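Local atomic coordinates of serine protease inhibitor (Thermoanaerobacter tengcongensis, PDB entry 2PEF), a protein that probably inhibits serine proteases, as serpins generally do, and is captured here in the latent state. Residues Ala14-Glu19 / Lys59-Asp64; Glu207-Gly212 / Glu231-Asn236; Lys106-Ile111 / Ser295-Ser300; Thr172-Ala177 / Phe213-Ala218. All blocks are in the same frame, centred on the assembly; numbering follows the deposited sequence.

Contact 1 of 4, residues Ala14-Glu19 / Lys59-Asp64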
loop_
_atom_site.group_PDB
_atom_site.type_symbol
_atom_site.label_atom_id
_atom_site.label_comp_id
_atom_site.label_asym_id
_atom_site.label_seq_id
_atom_site.Cartn_x
_atom_site.Cartn_y
_atom_site.Cartn_z
ATOM N N ALA A 14 1.957 12.143 -2.434
ATOM C CA ALA A 14 3.106 11.606 -3.162
ATOM C C ALA A 14 4.337 11.545 -2.262
ATOM O O ALA A 14 5.039 10.530 -2.244
ATOM C CB ALA A 14 3.390 12.429 -4.419
ATOM N N ASP A 15 4.585 12.626 -1.511
ATOM C CA ASP A 15 5.695 12.669 -0.549
ATOM C C ASP A 15 5.583 11.575 0.516
ATOM O O ASP A 15 6.557 10.869 0.787
ATOM C CB ASP A 15 5.810 14.052 0.104
ATOM C CG ASP A 15 6.689 15.011 -0.695
ATOM O OD1 ASP A 15 7.191 14.627 -1.772
ATOM O OD2 ASP A 15 6.886 16.158 -0.240
ATOM N N PHE A 16 4.401 11.442 1.119
ATOM C CA PHE A 16 4.148 10.375 2.092
ATOM C C PHE A 16 4.405 9.003 1.478
ATOM O O PHE A 16 5.065 8.154 2.086
ATOM C CB PHE A 16 2.709 10.438 2.615
ATOM C CG PHE A 16 2.274 9.196 3.351
ATOM C CD1 PHE A 16 2.573 9.029 4.701
ATOM C CD2 PHE A 16 1.562 8.192 2.694
ATOM C CE1 PHE A 16 2.171 7.875 5.378
ATOM C CE2 PHE A 16 1.158 7.045 3.364
ATOM C CZ PHE A 16 1.459 6.887 4.705
ATOM N N SER A 17 3.869 8.801 0.277
ATOM C CA SER A 17 3.959 7.526 -0.426
ATOM C C SER A 17 5.403 7.110 -0.677
ATOM O O SER A 17 5.783 5.966 -0.403
ATOM C CB SER A 17 3.182 7.591 -1.746
ATOM O OG SER A 17 1.790 7.738 -1.497
ATOM N N ILE A 18 6.208 8.040 -1.189
ATOM C CA ILE A 18 7.607 7.751 -1.513
ATOM C C ILE A 18 8.479 7.629 -0.260
ATOM O O ILE A 18 9.368 6.779 -0.202
ATOM C CB ILE A 18 8.182 8.762 -2.550
ATOM C CG1 ILE A 18 7.406 8.668 -3.875
ATOM C CG2 ILE A 18 9.684 8.544 -2.783
ATOM C CD1 ILE A 18 7.368 7.269 -4.521
ATOM N N GLU A 19 8.211 8.449 0.752
ATOM C CA GLU A 19 8.937 8.314 2.017
ATOM C C GLU A 19 8.624 6.972 2.681
ATOM O O GLU A 19 9.517 6.307 3.209
ATOM C CB GLU A 19 8.651 9.478 2.968
ATOM C CG GLU A 19 9.242 10.813 2.518
ATOM C CD GLU A 19 10.735 10.742 2.215
ATOM O OE1 GLU A 19 11.498 10.290 3.090
ATOM O OE2 GLU A 19 11.139 11.138 1.096
ATOM N N LYS A 59 0.941 15.610 10.569
ATOM C CA LYS A 59 2.154 16.008 9.860
ATOM C C LYS A 59 2.799 14.853 9.092
ATOM O O LYS A 59 3.282 15.042 7.977
ATOM C CB LYS A 59 3.165 16.620 10.834
ATOM C CG LYS A 59 4.358 17.268 10.158
ATOM N N ALA A 60 2.819 13.669 9.701
ATOM C CA ALA A 60 3.367 12.471 9.064
ATOM C C ALA A 60 2.597 12.088 7.803
ATOM O O ALA A 60 3.193 11.704 6.793
ATOM C CB ALA A 60 3.387 11.307 10.044
ATOM N N LEU A 61 1.273 12.193 7.872
ATOM C CA LEU A 61 0.407 11.805 6.760
ATOM C C LEU A 61 0.199 12.893 5.709
ATOM O O LEU A 61 0.095 12.594 4.517
ATOM C CB LEU A 61 -0.957 11.353 7.280
ATOM C CG LEU A 61 -0.987 10.148 8.225
ATOM C CD1 LEU A 61 -2.382 9.964 8.807
ATOM C CD2 LEU A 61 -0.518 8.885 7.500
ATOM N N GLY A 62 0.118 14.146 6.146
ATOM C CA GLY A 62 -0.322 15.214 5.257
ATOM C C GLY A 62 0.448 16.515 5.321
ATOM O O GLY A 62 0.097 17.464 4.622
ATOM N N LYS A 63 1.488 16.554 6.155
ATOM C CA LYS A 63 2.308 17.759 6.366
ATOM C C LYS A 63 1.497 18.892 7.002
ATOM O O LYS A 63 1.296 18.916 8.218
ATOM C CB LYS A 63 2.948 18.238 5.058
ATOM C CG LYS A 63 3.844 17.238 4.362
ATOM C CD LYS A 63 4.032 17.676 2.929
ATOM C CE LYS A 63 5.341 17.222 2.349
ATOM N NZ LYS A 63 5.551 17.930 1.059
ATOM N N ASP A 64 1.020 19.811 6.165
ATOM C CA ASP A 64 0.252 20.969 6.622
ATOM C C ASP A 64 -1.262 20.741 6.574
ATOM O O ASP A 64 -2.040 21.614 6.974
ATOM C CB ASP A 64 0.634 22.214 5.811
ATOM C CG ASP A 64 0.309 22.080 4.329
ATOM O OD1 ASP A 64 0.426 20.968 3.773
ATOM O OD2 ASP A 64 -0.053 23.106 3.717
#
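Phe16 and Leu61 bring their CA atoms to 6.2 Å where helix 7-22 (helix A of the serpin fold) meets the last part of helix 51-62 (helix C), and just beyond it Lys63 leaves helical geometry with a positive phi of 64°. With CG anti to the backbone N (chi1 166°), the Phe16 ring lies alongside the Leu61 side chain, both pointing the same way. Its CE1 touches the Leu61 CD2 methyl at 3.6 Å, the methyl approaching obliquely, while CD1 meets Ala60 O at 3.5 Å, close to the ring plane. Met39 of helix 35-46 packs on both side chains. Next to Phe16 in the chain, Asp15 is crossed at about a right angle by the extended chain of Lys63, whose NZ donates to Asp15 OD2 at 2.6 Å, reaching the anti side of the carboxylate 23° out of plane. Replacing Asp15 with an alanine removes the carboxylate and would probably leave the Lys63 ammonium without its mate in this contact, its long chain set loose to swing into solvent. The contact thus joins a buried apolar seam to a short ion pair at the surface, the latter tying helix 7-22 to the residue that follows helix 51-62.

Contact 2 of 4, residues Glu207-Gly212 / Glu231-Asn236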
loop_
_atom_site.group_PDB
_atom_site.type_symbol
_atom_site.label_atom_id
_atom_site.label_comp_id
_atom_site.label_asym_id
_atom_site.label_seq_id
_atom_site.Cartn_x
_atom_site.Cartn_y
_atom_site.Cartn_z
ATOM N N GLU A 207 15.184 8.803 -17.217
ATOM C CA GLU A 207 15.718 9.693 -16.194
ATOM C C GLU A 207 17.205 9.445 -16.023
ATOM O O GLU A 207 17.780 8.593 -16.698
ATOM C CB GLU A 207 14.980 9.497 -14.862
ATOM C CG GLU A 207 13.486 9.820 -14.900
ATOM C CD GLU A 207 13.182 11.288 -15.196
ATOM O OE1 GLU A 207 12.146 11.555 -15.834
ATOM O OE2 GLU A 207 13.965 12.176 -14.789
ATOM N N GLU A 208 17.837 10.197 -15.129
ATOM C CA GLU A 208 19.223 9.921 -14.801
ATOM C C GLU A 208 19.292 8.533 -14.177
ATOM O O GLU A 208 18.521 8.208 -13.269
ATOM C CB GLU A 208 19.799 10.986 -13.866
ATOM C CG GLU A 208 19.843 12.388 -14.472
ATOM C CD GLU A 208 20.615 12.459 -15.783
ATOM O OE1 GLU A 208 21.846 12.244 -15.776
ATOM O OE2 GLU A 208 19.986 12.745 -16.823
ATOM N N ASN A 209 20.184 7.710 -14.717
ATOM C CA ASN A 209 20.412 6.338 -14.246
ATOM C C ASN A 209 19.214 5.383 -14.309
ATOM O O ASN A 209 19.204 4.357 -13.633
ATOM C CB ASN A 209 21.030 6.341 -12.845
ATOM C CG ASN A 209 22.404 6.966 -12.825
ATOM O OD1 ASN A 209 23.378 6.370 -13.288
ATOM N ND2 ASN A 209 22.495 8.167 -12.278
ATOM N N ALA A 210 18.216 5.701 -15.127
ATOM C CA ALA A 210 17.049 4.824 -15.234
ATOM C C ALA A 210 16.318 4.967 -16.555
ATOM O O ALA A 210 16.232 6.060 -17.117
ATOM C CB ALA A 210 16.089 5.059 -14.073
ATOM N N VAL A 211 15.817 3.838 -17.044
ATOM C CA VAL A 211 14.876 3.793 -18.160
ATOM C C VAL A 211 13.678 2.941 -17.736
ATOM O O VAL A 211 13.714 2.270 -16.705
ATOM C CB VAL A 211 15.510 3.255 -19.489
ATOM C CG1 VAL A 211 16.661 4.152 -19.945
ATOM C CG2 VAL A 211 15.965 1.792 -19.360
ATOM N N GLY A 212 12.615 2.966 -18.528
ATOM C CA GLY A 212 11.436 2.174 -18.207
ATOM C C GLY A 212 10.275 2.504 -19.108
ATOM O O GLY A 212 10.444 3.164 -20.131
ATOM N N GLU A 231 23.440 0.306 -14.839
ATOM C CA GLU A 231 24.600 -0.314 -14.193
ATOM C C GLU A 231 25.369 0.631 -13.272
ATOM O O GLU A 231 26.139 0.181 -12.412
ATOM C CB GLU A 231 25.541 -0.911 -15.241
ATOM C CG GLU A 231 26.259 0.110 -16.121
ATOM C CD GLU A 231 27.374 -0.523 -16.920
ATOM O OE1 GLU A 231 28.475 -0.715 -16.359
ATOM O OE2 GLU A 231 27.149 -0.827 -18.103
ATOM N N ASN A 232 25.159 1.934 -13.453
ATOM C CA ASN A 232 25.900 2.945 -12.699
ATOM C C ASN A 232 25.238 3.375 -11.383
ATOM O O ASN A 232 25.731 4.279 -10.698
ATOM C CB ASN A 232 26.199 4.155 -13.587
ATOM C CG ASN A 232 27.163 3.821 -14.711
ATOM O OD1 ASN A 232 28.229 3.241 -14.481
ATOM N ND2 ASN A 232 26.792 4.180 -15.936
ATOM N N ILE A 233 24.139 2.716 -11.029
ATOM C CA ILE A 233 23.473 2.972 -9.751
ATOM C C ILE A 233 22.873 1.679 -9.214
ATOM O O ILE A 233 22.441 0.832 -9.990
ATOM C CB ILE A 233 22.384 4.078 -9.875
ATOM C CG1 ILE A 233 22.090 4.720 -8.511
ATOM C CG2 ILE A 233 21.103 3.538 -10.523
ATOM C CD1 ILE A 233 21.415 6.077 -8.601
ATOM N N SER A 234 22.849 1.530 -7.891
ATOM C CA SER A 234 22.188 0.380 -7.277
ATOM C C SER A 234 20.686 0.628 -7.140
ATOM O O SER A 234 20.225 1.769 -7.222
ATOM C CB SER A 234 22.793 0.094 -5.905
ATOM O OG SER A 234 22.415 1.092 -4.980
ATOM N N VAL A 235 19.925 -0.445 -6.935
ATOM C CA VAL A 235 18.488 -0.332 -6.669
ATOM C C VAL A 235 18.232 0.544 -5.438
ATOM O O VAL A 235 17.366 1.421 -5.471
ATOM C CB VAL A 235 17.823 -1.728 -6.528
ATOM C CG1 VAL A 235 16.498 -1.661 -5.761
ATOM C CG2 VAL A 235 17.596 -2.327 -7.903
ATOM N N ASN A 236 19.010 0.327 -4.377
ATOM C CA ASN A 236 18.831 1.061 -3.129
ATOM C C ASN A 236 19.217 2.532 -3.227
ATOM O O ASN A 236 18.553 3.387 -2.648
ATOM C CB ASN A 236 19.578 0.382 -1.976
ATOM C CG ASN A 236 18.861 -0.854 -1.468
ATOM O OD1 ASN A 236 17.706 -1.105 -1.821
ATOM N ND2 ASN A 236 19.540 -1.633 -0.637
#
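Ile233 lies across Asn209, the two side chains crossing at about a right angle where their CA atoms stand 6.4 Å apart. From the backbone outward, Ile233 CB already touches: it sits 4.0 Å from Asn209 CB. Its CG2 branch does most of the work, meeting Asn209 CB at 3.6 Å and Asn209 O at 3.7 Å, so that one methyl spans both the root of the asparagine side chain and its carbonyl. This follows from a chi1 of -158°, which carries CG1 away from the backbone N and leaves CG2 between N and the carbonyl carbon, facing the turn. The CG1 branch runs past the asparagine, and its tip, CD1, is 4.3 Å from Asn209 CB; the Ile233 side chain also packs on Tyr238 of helix 235-241. Asn209 occupies the third position of a type II turn from Glu207 to Ala210, with a left-handed phi of 60°. The turn closes the hairpin between strands 203-207 and 210-216; Glu207 N donates to Ala210 O at 2.9 Å, and the return bond from Ala210 N to Glu207 O is weak. Beyond Ile233, Ser234 is the N-cap of helix 235-241, its OG bonded to Glu237 N. On the other flank, the amide group of Asn209 comes up beside Asn232 CB, the planes of the two asparagine amides turned 80° apart. A backbone bond links Asn209 to Asp230, whose OD1 also takes the N-H of Asn232.

Contact 3 of 4, residues Lys106-Ile111 / Ser295-Ser300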
loop_
_atom_site.group_PDB
_atom_site.type_symbol
_atom_site.label_atom_id
_atom_site.label_comp_id
_atom_site.label_asym_id
_atom_site.label_seq_id
_atom_site.Cartn_x
_atom_site.Cartn_y
_atom_site.Cartn_z
ATOM N N LYS A 106 -18.735 8.327 20.323
ATOM C CA LYS A 106 -19.713 8.459 19.240
ATOM C C LYS A 106 -19.207 9.327 18.082
ATOM O O LYS A 106 -19.439 9.003 16.912
ATOM C CB LYS A 106 -21.053 8.991 19.778
ATOM C CG LYS A 106 -22.081 9.370 18.703
ATOM C CD LYS A 106 -22.732 8.156 18.053
ATOM C CE LYS A 106 -23.677 8.582 16.936
ATOM N NZ LYS A 106 -24.368 7.427 16.294
ATOM N N ASP A 107 -18.517 10.420 18.410
ATOM C CA ASP A 107 -17.962 11.314 17.389
ATOM C C ASP A 107 -16.964 10.574 16.494
ATOM O O ASP A 107 -16.990 10.726 15.271
ATOM C CB ASP A 107 -17.300 12.537 18.035
ATOM C CG ASP A 107 -17.028 13.658 17.036
ATOM O OD1 ASP A 107 -17.926 13.983 16.228
ATOM O OD2 ASP A 107 -15.918 14.232 17.075
ATOM N N PHE A 108 -16.111 9.756 17.112
ATOM C CA PHE A 108 -15.121 8.957 16.387
ATOM C C PHE A 108 -15.775 7.941 15.456
ATOM O O PHE A 108 -15.411 7.843 14.283
ATOM C CB PHE A 108 -14.179 8.243 17.362
ATOM C CG PHE A 108 -13.270 7.242 16.702
ATOM C CD1 PHE A 108 -12.153 7.663 15.980
ATOM C CD2 PHE A 108 -13.530 5.875 16.800
ATOM C CE1 PHE A 108 -11.314 6.741 15.364
ATOM C CE2 PHE A 108 -12.694 4.944 16.184
ATOM C CZ PHE A 108 -11.586 5.377 15.464
ATOM N N LEU A 109 -16.736 7.191 15.990
ATOM C CA LEU A 109 -17.450 6.184 15.212
ATOM C C LEU A 109 -18.205 6.803 14.043
ATOM O O LEU A 109 -18.305 6.195 12.976
ATOM C CB LEU A 109 -18.395 5.362 16.096
ATOM C CG LEU A 109 -17.771 4.433 17.145
ATOM C CD1 LEU A 109 -18.867 3.718 17.929
ATOM C CD2 LEU A 109 -16.817 3.424 16.522
ATOM N N GLN A 110 -18.722 8.015 14.242
ATOM C CA GLN A 110 -19.459 8.713 13.192
ATOM C C GLN A 110 -18.534 9.137 12.054
ATOM O O GLN A 110 -18.846 8.923 10.883
ATOM C CB GLN A 110 -20.215 9.920 13.754
ATOM C CG GLN A 110 -21.290 10.477 12.816
ATOM C CD GLN A 110 -22.378 9.466 12.480
ATOM O OE1 GLN A 110 -22.652 9.202 11.309
ATOM N NE2 GLN A 110 -23.003 8.897 13.509
ATOM N N ILE A 111 -17.393 9.726 12.407
ATOM C CA ILE A 111 -16.392 10.136 11.420
ATOM C C ILE A 111 -15.924 8.936 10.593
ATOM O O ILE A 111 -15.861 8.998 9.362
ATOM C CB ILE A 111 -15.185 10.834 12.097
ATOM C CG1 ILE A 111 -15.625 12.157 12.733
ATOM C CG2 ILE A 111 -14.052 11.076 11.088
ATOM C CD1 ILE A 111 -14.687 12.676 13.804
ATOM N N SER A 295 -7.410 9.758 23.368
ATOM C CA SER A 295 -8.608 9.977 24.180
ATOM C C SER A 295 -9.880 10.151 23.349
ATOM O O SER A 295 -10.985 9.878 23.833
ATOM C CB SER A 295 -8.408 11.179 25.109
ATOM O OG SER A 295 -8.028 12.333 24.380
ATOM N N LYS A 296 -9.720 10.598 22.104
ATOM C CA LYS A 296 -10.850 10.794 21.191
ATOM C C LYS A 296 -11.407 9.484 20.610
ATOM O O LYS A 296 -12.511 9.476 20.066
ATOM C CB LYS A 296 -10.493 11.788 20.076
ATOM C CG LYS A 296 -10.369 13.236 20.554
ATOM C CD LYS A 296 -10.013 14.188 19.416
ATOM C CE LYS A 296 -9.922 15.625 19.917
ATOM N NZ LYS A 296 -9.273 16.543 18.932
ATOM N N LEU A 297 -10.649 8.392 20.728
ATOM C CA LEU A 297 -11.131 7.058 20.326
ATOM C C LEU A 297 -12.289 6.584 21.196
ATOM O O LEU A 297 -13.223 5.946 20.710
ATOM C CB LEU A 297 -10.018 6.009 20.436
ATOM C CG LEU A 297 -8.895 5.876 19.412
ATOM C CD1 LEU A 297 -7.899 4.841 19.898
ATOM C CD2 LEU A 297 -9.431 5.470 18.064
ATOM N N GLY A 298 -12.200 6.885 22.487
ATOM C CA GLY A 298 -13.130 6.363 23.478
ATOM C C GLY A 298 -12.415 6.074 24.783
ATOM O O GLY A 298 -11.275 6.496 24.979
ATOM N N LYS A 299 -13.085 5.354 25.677
ATOM C CA LYS A 299 -12.527 5.065 26.994
ATOM C C LYS A 299 -12.211 3.586 27.185
ATOM O O LYS A 299 -13.095 2.730 27.077
ATOM C CB LYS A 299 -13.463 5.557 28.102
ATOM C CG LYS A 299 -12.966 5.244 29.512
ATOM C CD LYS A 299 -13.682 6.071 30.575
ATOM C CE LYS A 299 -13.312 7.548 30.489
ATOM N NZ LYS A 299 -11.847 7.805 30.650
ATOM N N SER A 300 -10.942 3.302 27.472
ATOM C CA SER A 300 -10.504 1.954 27.811
ATOM C C SER A 300 -10.492 1.769 29.321
ATOM O O SER A 300 -10.044 2.649 30.063
ATOM C CB SER A 300 -9.113 1.673 27.240
ATOM O OG SER A 300 -8.573 0.473 27.775
#
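Just before strand 298-300, which pairs antiparallel with strand 102-104 in a small two-stranded sheet, Leu297 meets Phe108 in the first turn of helix 106-116. The Leu297 CD2 methyl stands over one face of the Phe108 ring in a CH-pi contact, 3.7 Å from the ring centroid and 25° off the normal. It is displaced toward the rim, with CZ nearest at 3.4 Å and CE1 at 3.5 Å. The two side chains run side by side and point the same way, although the backbone directs Leu297 CB away from the helix; the leucine reaches the ring through the CD2 methyl. Phe108 holds CG anti to its own N (chi1 171°), which turns the ring inward. In serpin terms the helix is helix E, and both side chains reach Met158 of strand 158-169, a central strand of beta-sheet A, with Phe108 also touching Leu160 there. At the root of the aromatic, Phe108 CB rests on Lys296 O at 3.4 Å, a van der Waals contact. Backbone bonds of Leu297 with Ser105 and of Lys299 with Met103 fix the strand beside the start of the helix. At Gly298, with phi at 144°, a CB would be pressed against Leu297 O.

Contact 4 of 4, residues Thr172-Ala177 / Phe213-Ala218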
loop_
_atom_site.group_PDB
_atom_site.type_symbol
_atom_site.label_atom_id
_atom_site.label_comp_id
_atom_site.label_asym_id
_atom_site.label_seq_id
_atom_site.Cartn_x
_atom_site.Cartn_y
_atom_site.Cartn_z
ATOM N N THR A 172 -4.111 -4.350 -23.543
ATOM C CA THR A 172 -3.784 -5.368 -24.524
ATOM C C THR A 172 -3.167 -6.547 -23.778
ATOM O O THR A 172 -2.032 -6.458 -23.307
ATOM C CB THR A 172 -2.765 -4.852 -25.571
ATOM O OG1 THR A 172 -3.184 -3.583 -26.090
ATOM C CG2 THR A 172 -2.617 -5.845 -26.717
ATOM N N VAL A 173 -3.912 -7.644 -23.660
ATOM C CA VAL A 173 -3.371 -8.844 -23.007
ATOM C C VAL A 173 -2.225 -9.438 -23.826
ATOM O O VAL A 173 -2.130 -9.209 -25.033
ATOM C CB VAL A 173 -4.453 -9.925 -22.714
ATOM C CG1 VAL A 173 -5.441 -9.429 -21.668
ATOM C CG2 VAL A 173 -5.185 -10.351 -23.978
ATOM N N TYR A 174 -1.347 -10.180 -23.160
ATOM C CA TYR A 174 -0.232 -10.827 -23.832
ATOM C C TYR A 174 -0.688 -12.122 -24.481
ATOM O O TYR A 174 -1.088 -13.065 -23.785
ATOM C CB TYR A 174 0.882 -11.132 -22.841
ATOM C CG TYR A 174 1.579 -9.931 -22.250
ATOM C CD1 TYR A 174 1.194 -9.416 -21.007
ATOM C CD2 TYR A 174 2.646 -9.326 -22.910
ATOM C CE1 TYR A 174 1.843 -8.322 -20.448
ATOM C CE2 TYR A 174 3.306 -8.231 -22.356
ATOM C CZ TYR A 174 2.898 -7.739 -21.121
ATOM O OH TYR A 174 3.542 -6.671 -20.551
ATOM N N GLU A 175 -0.627 -12.166 -25.811
ATOM C CA GLU A 175 -0.929 -13.383 -26.558
ATOM C C GLU A 175 0.189 -14.398 -26.359
ATOM O O GLU A 175 1.310 -14.027 -26.013
ATOM C CB GLU A 175 -1.102 -13.084 -28.053
ATOM C CG GLU A 175 -2.296 -12.190 -28.391
ATOM C CD GLU A 175 -3.634 -12.791 -27.992
ATOM O OE1 GLU A 175 -3.867 -13.993 -28.271
ATOM O OE2 GLU A 175 -4.458 -12.055 -27.406
ATOM N N LYS A 176 -0.120 -15.675 -26.583
ATOM C CA LYS A 176 0.865 -16.748 -26.433
ATOM C C LYS A 176 2.175 -16.454 -27.162
ATOM O O LYS A 176 3.258 -16.725 -26.629
ATOM C CB LYS A 176 0.293 -18.100 -26.893
ATOM C CG LYS A 176 -0.707 -18.730 -25.932
ATOM C CD LYS A 176 -0.056 -19.167 -24.623
ATOM C CE LYS A 176 -1.070 -19.813 -23.690
ATOM N NZ LYS A 176 -0.422 -20.480 -22.526
ATOM N N ALA A 177 2.068 -15.888 -28.366
ATOM C CA ALA A 177 3.240 -15.563 -29.190
ATOM C C ALA A 177 4.177 -14.545 -28.552
ATOM O O ALA A 177 5.347 -14.452 -28.930
ATOM C CB ALA A 177 2.808 -15.081 -30.574
ATOM N N PHE A 213 9.093 2.049 -18.706
ATOM C CA PHE A 213 7.879 2.239 -19.490
ATOM C C PHE A 213 6.634 2.291 -18.609
ATOM O O PHE A 213 6.667 1.944 -17.419
ATOM C CB PHE A 213 7.737 1.120 -20.532
ATOM C CG PHE A 213 7.594 -0.259 -19.933
ATOM C CD1 PHE A 213 6.344 -0.739 -19.542
ATOM C CD2 PHE A 213 8.710 -1.086 -19.775
ATOM C CE1 PHE A 213 6.205 -2.010 -18.994
ATOM C CE2 PHE A 213 8.579 -2.364 -19.226
ATOM C CZ PHE A 213 7.329 -2.823 -18.832
ATOM N N VAL A 214 5.535 2.731 -19.214
ATOM C CA VAL A 214 4.230 2.739 -18.567
ATOM C C VAL A 214 3.283 1.934 -19.461
ATOM O O VAL A 214 3.183 2.187 -20.669
ATOM C CB VAL A 214 3.704 4.179 -18.361
ATOM C CG1 VAL A 214 2.409 4.188 -17.545
ATOM C CG2 VAL A 214 4.755 5.059 -17.695
ATOM N N LYS A 215 2.636 0.936 -18.868
ATOM C CA LYS A 215 1.704 0.066 -19.585
ATOM C C LYS A 215 0.308 0.193 -18.990
ATOM O O LYS A 215 0.130 -0.021 -17.790
ATOM C CB LYS A 215 2.176 -1.390 -19.537
ATOM C CG LYS A 215 1.202 -2.383 -20.167
ATOM C CD LYS A 215 1.784 -3.799 -20.237
ATOM C CE LYS A 215 0.883 -4.732 -21.056
ATOM N NZ LYS A 215 0.613 -4.228 -22.441
ATOM N N PRO A 216 -0.691 0.538 -19.825
ATOM C CA PRO A 216 -2.050 0.761 -19.329
ATOM C C PRO A 216 -2.868 -0.510 -19.071
ATOM O O PRO A 216 -2.747 -1.499 -19.804
ATOM C CB PRO A 216 -2.697 1.552 -20.463
ATOM C CG PRO A 216 -2.008 1.055 -21.697
ATOM C CD PRO A 216 -0.591 0.764 -21.283
ATOM N N TYR A 217 -3.682 -0.477 -18.019
ATOM C CA TYR A 217 -4.729 -1.477 -17.829
ATOM C C TYR A 217 -5.970 -1.062 -18.607
ATOM O O TYR A 217 -6.130 0.109 -18.975
ATOM C CB TYR A 217 -5.058 -1.665 -16.344
ATOM C CG TYR A 217 -3.903 -2.231 -15.553
ATOM C CD1 TYR A 217 -3.086 -1.396 -14.795
ATOM C CD2 TYR A 217 -3.609 -3.601 -15.585
ATOM C CE1 TYR A 217 -2.012 -1.904 -14.072
ATOM C CE2 TYR A 217 -2.537 -4.124 -14.864
ATOM C CZ TYR A 217 -1.737 -3.263 -14.117
ATOM O OH TYR A 217 -0.675 -3.749 -13.401
ATOM N N ALA A 218 -6.839 -2.037 -18.860
ATOM C CA ALA A 218 -8.081 -1.814 -19.592
ATOM C C ALA A 218 -8.826 -0.611 -19.038
ATOM O O ALA A 218 -8.942 -0.463 -17.817
ATOM C CB ALA A 218 -8.961 -3.049 -19.498
HETATM O O HOH W 1 -1.855 -2.950 -22.108
HETATM O O HOH W 2 0.443 -6.468 -24.250
#
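The Tyr174 ring has water 2 over one face, 3.8 Å above the plane and offset toward the rim, while Lys215 CE comes in obliquely and Trp170 meets the ring edge-to-face. The nearest approach is at the phenol end, where Tyr174 OH lies 3.3 Å from Lys215 CE. The two side chains come from opposite directions: the tyrosine from the loop after strand 158-169, the lysine from strand 210-216. Lys215 runs extended as far as CE and then bends at chi4 (56°), bringing NZ back toward Thr172 rather than past the phenol. The ammonium is salt-bridged to Glu201 and donates to two waters. Water 1, 2.8 Å from Lys215 NZ, accepts from Thr172 N at 3.0 Å and donates to Pro216 O at 2.9 Å. Water 2, 2.9 Å from Lys215 NZ, donates to Thr172 O at 2.6 Å. This loop lies by the breach of the serpin fold, the end of beta-sheet A where the reactive loop enters; Tyr217 OH bonds Thr323 OG1 on strand 322-331, consistent with the inserted loop of the latent form. A serine in place of Tyr174 would be likely to open a gap against Lys215 CD and CE and leave Trp170 without its edge-to-face partner, while Glu201 and the waters would still hold the ammonium. The lysine charge is therefore met by one carboxylate and two bridging waters, and the waters, not direct bonds, link loop and strand across this contact.

Overall arrangement
Contacts 2 and 4 share strand 210-216: their segments adjoin in sequence, alternate along the chain, and their centres lie about 24 Å apart, one at the hairpin end of the strand and the other at the end near the breach. Contact 3 sits on the opposite side of the chain's centre, its centre about 47 Å from that of contact 2 and 46 Å from that of contact 4, and the loop it closes encloses both. Contact 1 precedes the others in the chain and lies between these extremes, with centres about 24 Å from contact 2 and 25 Å from contact 3. Contact 4 touches the probable inserted reactive-loop strand 322-331 through Tyr217 and Thr323.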